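Local coordinates for protein Ifi204 (Mus musculus domesticus, PDB 5YZW) that probably senses double-stranded DNA in innate immunity, as an interferon-inducible PYHIN protein that recognises DNA through its HIN domain, at residues E123-K128 with G163-L168; P106-L111 with Y138-D143; R167-E172 with H187-V192. All blocks are in the same frame, centred on the assembly; numbering follows the deposited sequence.

How the contacts relate
All three contacts reach one curled sheet. Contacts 1 and 3 share strand 165-169: E123-K128 pairs with one side of it and H187-V192 with the other, so R167 and L168 serve both. Contact 3 is the most buried, lying near the centre of the chain where two barrels meet; contact 1 is partly buried, with a charged outer face and an apolar inner one. Contact 2 joins a short helix to strand 135-142, the neighbour of strand 119-132, and relies on a carboxylate at a helix start rather than on strand pairing. Y124 links it to contact 1 by bonding P106.

Contact 1: E123-K128 with G163-L168; sequences EYLVNK and GSKLRL
R167 takes hold of E123 through two nitrogens that converge on one oxygen. R167 NH2 lies 2.9 Å from E123 OE1 and R167 NE 3.1 Å from it, so the guanidinium grips side-on. The oxygen sits in the guanidinium plane, yet both donors approach it from above the carboxylate, on the same face, with the two flat groups turned 64° apart. R167 starts with CG anti to its backbone N (chi1 168°) and bends at chi3, while E123 runs extended beyond CG beside it. K165 adds a long salt bridge, its NZ 3.8 Å from E123 OE2, and the lysine would share the glutamate's charge only loosely. R167 has a second partner, Q191, for NH1.

Beneath these side chains the backbones pair as antiparallel strands of the OB-fold barrel that forms this half of the HIN domain. Y124 and L166 make the hydrogen-bonded pair: Y124 N reaches L166 O at 2.9 Å, and L166 N returns to Y124 O at 2.8 Å. V126 N bonds S164 O at 3.1 Å, and G163 N closes the row on V126 O.

The face bearing Y124 and L166 turns inward. V126 CG2 touches L166 CD1 at 3.8 Å, and L168 CD1 meets the CD2 and CE2 side of the Y124 ring obliquely, the two side chains crossing at about a right angle. The ring's OH bonds P106 O, and I140 and L111 pack nearby. On the charged face, L125 CG rests against K165 CG at 4.1 Å.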
loop_
_atom_site.group_PDB
_atom_site.type_symbol
_atom_site.label_atom_id
_atom_site.label_comp_id
_atom_site.label_asym_id
_atom_site.label_seq_id
_atom_site.Cartn_x
_atom_site.Cartn_y
_atom_site.Cartn_z
ATOM N N GLU A 123 5.169 8.126 -2.057
ATOM C CA GLU A 123 5.992 8.848 -1.097
ATOM C C GLU A 123 6.066 10.305 -1.520
ATOM O O GLU A 123 6.526 10.607 -2.626
ATOM C CB GLU A 123 7.397 8.259 -1.010
ATOM C CG GLU A 123 7.453 6.767 -0.794
ATOM C CD GLU A 123 8.878 6.257 -0.703
ATOM O OE1 GLU A 123 9.065 5.027 -0.610
ATOM O OE2 GLU A 123 9.807 7.090 -0.723
ATOM N N TYR A 124 5.642 11.205 -0.635
ATOM C CA TYR A 124 5.545 12.617 -0.970
ATOM C C TYR A 124 6.130 13.473 0.147
ATOM O O TYR A 124 6.201 13.059 1.308
ATOM C CB TYR A 124 4.086 13.023 -1.221
ATOM C CG TYR A 124 3.417 12.238 -2.316
ATOM C CD1 TYR A 124 3.589 12.580 -3.646
ATOM C CD2 TYR A 124 2.645 11.123 -2.020
ATOM C CE1 TYR A 124 2.977 11.862 -4.656
ATOM C CE2 TYR A 124 2.038 10.383 -3.029
ATOM C CZ TYR A 124 2.210 10.760 -4.347
ATOM O OH TYR A 124 1.617 10.030 -5.360
ATOM N N LEU A 125 6.559 14.676 -0.230
ATOM C CA LEU A 125 7.045 15.674 0.717
ATOM C C LEU A 125 5.876 16.482 1.258
ATOM O O LEU A 125 5.021 16.935 0.488
ATOM C CB LEU A 125 8.058 16.610 0.053
ATOM C CG LEU A 125 9.420 16.018 -0.320
ATOM C CD1 LEU A 125 9.428 15.514 -1.760
ATOM C CD2 LEU A 125 10.523 17.054 -0.094
ATOM N N VAL A 126 5.841 16.656 2.575
ATOM C CA VAL A 126 4.806 17.445 3.235
ATOM C C VAL A 126 5.289 18.881 3.374
ATOM O O VAL A 126 6.455 19.122 3.701
ATOM C CB VAL A 126 4.456 16.843 4.608
ATOM C CG1 VAL A 126 3.177 17.469 5.157
ATOM C CG2 VAL A 126 4.338 15.317 4.509
ATOM N N ASN A 127 4.395 19.841 3.141
ATOM C CA ASN A 127 4.760 21.247 3.240
ATOM C C ASN A 127 3.898 22.047 4.206
ATOM O O ASN A 127 4.265 23.181 4.534
ATOM C CB ASN A 127 4.726 21.909 1.852
ATOM C CG ASN A 127 3.359 21.824 1.185
ATOM O OD1 ASN A 127 2.330 22.110 1.796
ATOM N ND2 ASN A 127 3.352 21.432 -0.087
ATOM N N LYS A 128 2.770 21.507 4.661
ATOM C CA LYS A 128 1.932 22.195 5.630
ATOM C C LYS A 128 1.173 21.159 6.443
ATOM O O LYS A 128 0.832 20.086 5.942
ATOM C CB LYS A 128 0.958 23.169 4.949
ATOM C CG LYS A 128 0.125 23.991 5.933
ATOM C CD LYS A 128 -1.025 24.729 5.261
ATOM C CE LYS A 128 -0.559 25.523 4.050
ATOM N NZ LYS A 128 -1.173 26.890 4.017
ATOM N N GLY A 163 8.182 19.340 6.309
ATOM C CA GLY A 163 9.559 18.963 6.085
ATOM C C GLY A 163 9.817 17.472 6.118
ATOM O O GLY A 163 10.888 17.030 5.673
ATOM N N SER A 164 8.883 16.686 6.639
ATOM C CA SER A 164 9.023 15.240 6.628
ATOM C C SER A 164 8.554 14.675 5.289
ATOM O O SER A 164 7.757 15.289 4.567
ATOM C CB SER A 164 8.230 14.616 7.777
ATOM O OG SER A 164 8.721 15.062 9.028
ATOM N N LYS A 165 9.077 13.499 4.950
ATOM C CA LYS A 165 8.638 12.765 3.769
ATOM C C LYS A 165 7.742 11.609 4.198
ATOM O O LYS A 165 8.080 10.856 5.119
ATOM C CB LYS A 165 9.820 12.247 2.949
ATOM C CG LYS A 165 9.567 12.319 1.445
ATOM C CD LYS A 165 10.589 11.517 0.662
ATOM C CE LYS A 165 10.293 11.545 -0.831
ATOM N NZ LYS A 165 11.155 10.574 -1.563
ATOM N N LEU A 166 6.608 11.473 3.521
ATOM C CA LEU A 166 5.524 10.597 3.935
ATOM C C LEU A 166 5.354 9.457 2.941
ATOM O O LEU A 166 5.171 9.695 1.742
ATOM C CB LEU A 166 4.225 11.385 4.034
ATOM C CG LEU A 166 3.708 11.620 5.440
ATOM C CD1 LEU A 166 2.320 12.210 5.337
ATOM C CD2 LEU A 166 3.708 10.317 6.200
ATOM N N ARG A 167 5.397 8.228 3.442
ATOM C CA ARG A 167 5.100 7.049 2.639
ATOM C C ARG A 167 3.650 6.668 2.905
ATOM O O ARG A 167 3.294 6.320 4.037
ATOM C CB ARG A 167 6.039 5.897 2.971
ATOM C CG ARG A 167 5.594 4.544 2.388
ATOM C CD ARG A 167 6.634 3.480 2.684
ATOM N NE ARG A 167 7.891 3.778 2.000
ATOM C CZ ARG A 167 9.098 3.572 2.522
ATOM N NH1 ARG A 167 9.223 3.066 3.746
ATOM N NH2 ARG A 167 10.187 3.871 1.819
ATOM N N LEU A 168 2.815 6.766 1.872
ATOM C CA LEU A 168 1.392 6.470 1.962
ATOM C C LEU A 168 1.105 5.156 1.265
ATOM O O LEU A 168 1.537 4.948 0.123
ATOM C CB LEU A 168 0.540 7.570 1.323
ATOM C CG LEU A 168 0.841 9.031 1.652
ATOM C CD1 LEU A 168 0.170 9.934 0.624
ATOM C CD2 LEU A 168 0.339 9.327 3.032
#

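Contact 2: P106-L111 with Y138-D143; sequences PKISYL and YGIGDD
I108 meets segment 138-143 along the whole length of its side chain. CB faces the two carboxylate oxygens of D142, 3.5 Å from OD2 and about as far from OD1. CG1, placed anti to the carbonyl carbon (chi1 -68°), comes nearer still, 3.2 Å from D142 OD2, as the isoleucine and the aspartate slide past each other in opposite directions. CD1 then leaves the polar group behind and comes to rest on the glycine backbone, 3.5 Å from G141 CA, and I140 CG1 is a looser neighbour, 4.2 Å from I108 CD1. G141 has no side chain, and the tip of I108 lies directly against its main chain.

The same carboxylate holds the start of the helix. I108 N donates to D142 OD2 at 2.8 Å, a nearly straight bond of 168° that uses the syn lone pair, the one on the side of the other oxygen. K107 occupies the N-cap position, and a negative group here would be favoured by the helix dipole. OD1 turns instead to T144 OG1, whose oxygen also receives S109 N, so T144 braces both the aspartate and the first turn.

K107 forms the outer part of the contact. Its chain bends at chi2 and chi3 and brings NZ to 2.9 Å from D143 OD2 and 3.1 Å from D143 OD1, a salt bridge to both oxygens whose hydrogen bonds are weak.

Helix 108-112 thus sits at the end of strand 135-142, with I108 and L111 both packing on M147 of strand 145-151 and Y124 of strand 119-132 lying against the two of them.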
loop_
_atom_site.group_PDB
_atom_site.type_symbol
_atom_site.label_atom_id
_atom_site.label_comp_id
_atom_site.label_asym_id
_atom_site.label_seq_id
_atom_site.Cartn_x
_atom_site.Cartn_y
_atom_site.Cartn_z
ATOM N N PRO A 106 3.257 7.839 -8.061
ATOM C CA PRO A 106 2.568 8.591 -9.117
ATOM C C PRO A 106 2.776 10.091 -8.936
ATOM O O PRO A 106 2.777 10.602 -7.812
ATOM C CB PRO A 106 1.088 8.206 -8.938
ATOM C CG PRO A 106 1.052 7.125 -7.905
ATOM C CD PRO A 106 2.325 7.183 -7.132
ATOM N N LYS A 107 2.974 10.798 -10.047
ATOM C CA LYS A 107 3.065 12.254 -9.961
ATOM C C LYS A 107 1.687 12.848 -9.674
ATOM O O LYS A 107 0.659 12.342 -10.137
ATOM C CB LYS A 107 3.664 12.849 -11.240
ATOM C CG LYS A 107 5.099 12.380 -11.520
ATOM C CD LYS A 107 6.095 13.525 -11.527
ATOM C CE LYS A 107 7.477 13.082 -11.045
ATOM N NZ LYS A 107 8.526 14.118 -11.281
ATOM N N ILE A 108 1.670 13.913 -8.872
ATOM C CA ILE A 108 0.407 14.510 -8.438
ATOM C C ILE A 108 -0.459 14.882 -9.635
ATOM O O ILE A 108 -1.672 14.631 -9.641
ATOM C CB ILE A 108 0.687 15.718 -7.524
ATOM C CG1 ILE A 108 1.289 15.232 -6.201
ATOM C CG2 ILE A 108 -0.572 16.565 -7.313
ATOM C CD1 ILE A 108 1.180 16.216 -5.069
ATOM N N SER A 109 0.149 15.461 -10.678
ATOM C CA SER A 109 -0.616 15.824 -11.868
ATOM C C SER A 109 -1.273 14.602 -12.483
ATOM O O SER A 109 -2.390 14.686 -13.004
ATOM C CB SER A 109 0.281 16.513 -12.899
ATOM O OG SER A 109 1.418 15.721 -13.201
ATOM N N TYR A 110 -0.596 13.453 -12.424
ATOM C CA TYR A 110 -1.170 12.232 -12.974
ATOM C C TYR A 110 -2.353 11.749 -12.148
ATOM O O TYR A 110 -3.289 11.154 -12.695
ATOM C CB TYR A 110 -0.104 11.138 -13.060
ATOM C CG TYR A 110 -0.631 9.813 -13.532
ATOM C CD1 TYR A 110 -0.913 9.592 -14.873
ATOM C CD2 TYR A 110 -0.856 8.784 -12.641
ATOM C CE1 TYR A 110 -1.400 8.374 -15.307
ATOM C CE2 TYR A 110 -1.346 7.566 -13.066
ATOM C CZ TYR A 110 -1.615 7.365 -14.399
ATOM O OH TYR A 110 -2.100 6.143 -14.824
ATOM N N LEU A 111 -2.327 11.991 -10.834
ATOM C CA LEU A 111 -3.458 11.616 -9.995
ATOM C C LEU A 111 -4.706 12.407 -10.358
ATOM O O LEU A 111 -5.822 11.891 -10.223
ATOM C CB LEU A 111 -3.119 11.825 -8.527
ATOM C CG LEU A 111 -2.114 10.855 -7.929
ATOM C CD1 LEU A 111 -2.094 11.013 -6.421
ATOM C CD2 LEU A 111 -2.476 9.426 -8.307
ATOM N N TYR A 138 -2.598 17.273 5.682
ATOM C CA TYR A 138 -1.213 17.455 5.260
ATOM C C TYR A 138 -1.197 17.979 3.828
ATOM O O TYR A 138 -1.616 17.277 2.903
ATOM C CB TYR A 138 -0.428 16.149 5.350
ATOM C CG TYR A 138 -0.192 15.629 6.749
ATOM C CD1 TYR A 138 0.830 16.148 7.530
ATOM C CD2 TYR A 138 -0.943 14.574 7.264
ATOM C CE1 TYR A 138 1.073 15.668 8.803
ATOM C CE2 TYR A 138 -0.703 14.079 8.535
ATOM C CZ TYR A 138 0.310 14.638 9.301
ATOM O OH TYR A 138 0.573 14.170 10.569
ATOM N N GLY A 139 -0.725 19.209 3.641
ATOM C CA GLY A 139 -0.418 19.687 2.304
ATOM C C GLY A 139 0.799 18.953 1.761
ATOM O O GLY A 139 1.872 18.977 2.385
ATOM N N ILE A 140 0.650 18.280 0.619
ATOM C CA ILE A 140 1.767 17.615 -0.039
ATOM C C ILE A 140 1.907 18.171 -1.448
ATOM O O ILE A 140 0.964 18.724 -2.024
ATOM C CB ILE A 140 1.615 16.071 -0.099
ATOM C CG1 ILE A 140 0.426 15.679 -0.985
ATOM C CG2 ILE A 140 1.502 15.476 1.295
ATOM C CD1 ILE A 140 0.384 14.179 -1.358
ATOM N N GLY A 141 3.103 17.998 -2.012
ATOM C CA GLY A 141 3.349 18.451 -3.369
ATOM C C GLY A 141 4.541 17.771 -4.005
ATOM O O GLY A 141 5.301 17.046 -3.360
ATOM N N ASP A 142 4.678 18.014 -5.306
ATOM C CA ASP A 142 5.849 17.624 -6.080
ATOM C C ASP A 142 6.044 18.662 -7.186
ATOM O O ASP A 142 5.423 19.730 -7.177
ATOM C CB ASP A 142 5.706 16.181 -6.602
ATOM C CG ASP A 142 4.503 15.984 -7.528
ATOM O OD1 ASP A 142 3.974 16.976 -8.071
ATOM O OD2 ASP A 142 4.062 14.819 -7.694
ATOM N N ASP A 143 6.910 18.344 -8.147
ATOM C CA ASP A 143 7.204 19.224 -9.273
ATOM C C ASP A 143 6.083 19.252 -10.313
ATOM O O ASP A 143 6.314 19.707 -11.440
ATOM C CB ASP A 143 8.519 18.806 -9.933
ATOM C CG ASP A 143 8.566 17.319 -10.246
ATOM O OD1 ASP A 143 7.884 16.542 -9.543
ATOM O OD2 ASP A 143 9.287 16.923 -11.189
#

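Contact 3: R167-E172 with H187-V192; sequences RLVCFE and HSYMQV
L168 and M190 lie side by side and press together at their ends, where L168 CD2 and M190 CE are only 3.4 Å apart, tighter than ordinary van der Waals contact. In M190, CG stands between the backbone N and the carbonyl carbon (chi1 57°), and the bend at chi3 sets CE.

The F171 ring fills the hollow beside this pair. The methyl L168 CD2 leans over one face near the rim and S188 OG over the opposite face, also near the rim. S188 OG is hydrogen-bonded to V185 N and lies 2.8 Å from C170 O. The ring edge faces Y189 O, 3.4 Å from F171 CE1. M190 SD also comes to the edge, 3.9 Å from CZ, in a Met-aromatic contact with the side chains crossing at about a right angle. V149 of strand 145-151 adds to the packing around L168 and F171.

The other face carries V169, Y189, R167 and Q191. V169 CG2 touches the rim of the Y189 ring, whose OH bonds E20 of the other barrel, while R167 NH1 donates to Q191 OE1 at 2.8 Å, the guanidinium and amide planes being 71° apart.

Between the faces, V169 N bonds Y189 O at 2.8 Å and Y189 N bonds V169 O; R167 and Q191 exchange a second such pair. At C170 the chain turns a corner with a left-handed backbone, in a G1 beta bulge where C170 and F171 both face V120, so that strands 165-169 and 171-175 both pair with strand 119-132, consistent with the OB-fold barrel of a HIN domain.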
loop_
_atom_site.group_PDB
_atom_site.type_symbol
_atom_site.label_atom_id
_atom_site.label_comp_id
_atom_site.label_asym_id
_atom_site.label_seq_id
_atom_site.Cartn_x
_atom_site.Cartn_y
_atom_site.Cartn_z
ATOM N N ARG A 167 5.397 8.228 3.442
ATOM C CA ARG A 167 5.100 7.049 2.639
ATOM C C ARG A 167 3.650 6.668 2.905
ATOM O O ARG A 167 3.294 6.320 4.037
ATOM C CB ARG A 167 6.039 5.897 2.971
ATOM C CG ARG A 167 5.594 4.544 2.388
ATOM C CD ARG A 167 6.634 3.480 2.684
ATOM N NE ARG A 167 7.891 3.778 2.000
ATOM C CZ ARG A 167 9.098 3.572 2.522
ATOM N NH1 ARG A 167 9.223 3.066 3.746
ATOM N NH2 ARG A 167 10.187 3.871 1.819
ATOM N N LEU A 168 2.815 6.766 1.872
ATOM C CA LEU A 168 1.392 6.470 1.962
ATOM C C LEU A 168 1.105 5.156 1.265
ATOM O O LEU A 168 1.537 4.948 0.123
ATOM C CB LEU A 168 0.540 7.570 1.323
ATOM C CG LEU A 168 0.841 9.031 1.652
ATOM C CD1 LEU A 168 0.170 9.934 0.624
ATOM C CD2 LEU A 168 0.339 9.327 3.032
ATOM N N VAL A 169 0.353 4.284 1.928
ATOM C CA VAL A 169 -0.045 3.014 1.325
ATOM C C VAL A 169 -1.555 2.876 1.425
ATOM O O VAL A 169 -2.122 2.969 2.524
ATOM C CB VAL A 169 0.647 1.815 1.987
ATOM C CG1 VAL A 169 0.183 0.538 1.313
ATOM C CG2 VAL A 169 2.159 1.990 1.934
ATOM N N CYS A 170 -2.205 2.681 0.280
ATOM C CA CYS A 170 -3.639 2.413 0.205
ATOM C C CYS A 170 -4.454 3.560 0.806
ATOM O O CYS A 170 -5.238 3.366 1.731
ATOM C CB CYS A 170 -3.978 1.092 0.895
ATOM S SG CYS A 170 -5.682 0.517 0.597
ATOM N N PHE A 171 -4.250 4.759 0.255
ATOM C CA PHE A 171 -5.113 5.913 0.491
ATOM C C PHE A 171 -6.103 6.080 -0.658
ATOM O O PHE A 171 -5.806 5.734 -1.802
ATOM C CB PHE A 171 -4.281 7.185 0.644
ATOM C CG PHE A 171 -3.727 7.377 2.004
ATOM C CD1 PHE A 171 -2.880 6.446 2.566
ATOM C CD2 PHE A 171 -4.047 8.528 2.739
ATOM C CE1 PHE A 171 -2.360 6.624 3.837
ATOM C CE2 PHE A 171 -3.543 8.699 4.007
ATOM C CZ PHE A 171 -2.701 7.747 4.562
ATOM N N GLU A 172 -7.284 6.636 -0.366
ATOM C CA GLU A 172 -8.307 6.771 -1.404
ATOM C C GLU A 172 -8.251 8.144 -2.048
ATOM O O GLU A 172 -8.261 9.166 -1.358
ATOM C CB GLU A 172 -9.721 6.514 -0.875
ATOM C CG GLU A 172 -10.799 6.618 -1.974
ATOM C CD GLU A 172 -12.204 6.211 -1.515
ATOM O OE1 GLU A 172 -12.368 5.789 -0.353
ATOM O OE2 GLU A 172 -13.160 6.341 -2.316
ATOM N N HIS A 187 -7.874 0.305 5.514
ATOM C CA HIS A 187 -6.643 -0.470 5.324
ATOM C C HIS A 187 -5.424 0.409 5.086
ATOM O O HIS A 187 -4.373 -0.104 4.683
ATOM C CB HIS A 187 -6.781 -1.465 4.168
ATOM C CG HIS A 187 -7.838 -2.502 4.386
ATOM N ND1 HIS A 187 -8.472 -3.154 3.350
ATOM C CD2 HIS A 187 -8.380 -2.991 5.527
ATOM C CE1 HIS A 187 -9.367 -3.990 3.843
ATOM N NE2 HIS A 187 -9.334 -3.906 5.161
ATOM N N SER A 188 -5.537 1.715 5.319
ATOM C CA SER A 188 -4.421 2.605 5.045
ATOM C C SER A 188 -3.270 2.369 6.000
ATOM O O SER A 188 -3.425 1.903 7.138
ATOM C CB SER A 188 -4.819 4.098 5.138
ATOM O OG SER A 188 -5.856 4.424 4.233
ATOM N N TYR A 189 -2.096 2.760 5.528
ATOM C CA TYR A 189 -0.890 2.716 6.334
ATOM C C TYR A 189 -0.027 3.891 5.909
ATOM O O TYR A 189 -0.016 4.283 4.739
ATOM C CB TYR A 189 -0.122 1.378 6.156
ATOM C CG TYR A 189 1.236 1.394 6.834
ATOM C CD1 TYR A 189 1.363 1.094 8.190
ATOM C CD2 TYR A 189 2.383 1.733 6.131
ATOM C CE1 TYR A 189 2.615 1.135 8.827
ATOM C CE2 TYR A 189 3.630 1.772 6.749
ATOM C CZ TYR A 189 3.746 1.479 8.094
ATOM O OH TYR A 189 4.994 1.521 8.692
ATOM N N MET A 190 0.704 4.450 6.861
ATOM C CA MET A 190 1.630 5.511 6.517
ATOM C C MET A 190 2.758 5.521 7.532
ATOM O O MET A 190 2.589 5.085 8.674
ATOM C CB MET A 190 0.932 6.882 6.483
ATOM C CG MET A 190 0.233 7.258 7.784
ATOM S SD MET A 190 -0.644 8.853 7.699
ATOM C CE MET A 190 0.274 9.644 6.419
ATOM N N GLN A 191 3.916 6.011 7.095
ATOM C CA GLN A 191 5.028 6.261 7.996
ATOM C C GLN A 191 5.893 7.358 7.393
ATOM O O GLN A 191 5.906 7.554 6.174
ATOM C CB GLN A 191 5.850 4.997 8.248
ATOM C CG GLN A 191 7.009 4.833 7.299
ATOM C CD GLN A 191 7.526 3.407 7.246
ATOM O OE1 GLN A 191 7.788 2.877 6.167
ATOM N NE2 GLN A 191 7.702 2.791 8.414
ATOM N N VAL A 192 6.603 8.089 8.260
ATOM C CA VAL A 192 7.555 9.092 7.803
ATOM C C VAL A 192 8.894 8.408 7.551
ATOM O O VAL A 192 9.235 7.405 8.187
ATOM C CB VAL A 192 7.691 10.249 8.819
ATOM C CG1 VAL A 192 6.323 10.679 9.344
ATOM C CG2 VAL A 192 8.590 9.850 9.964
#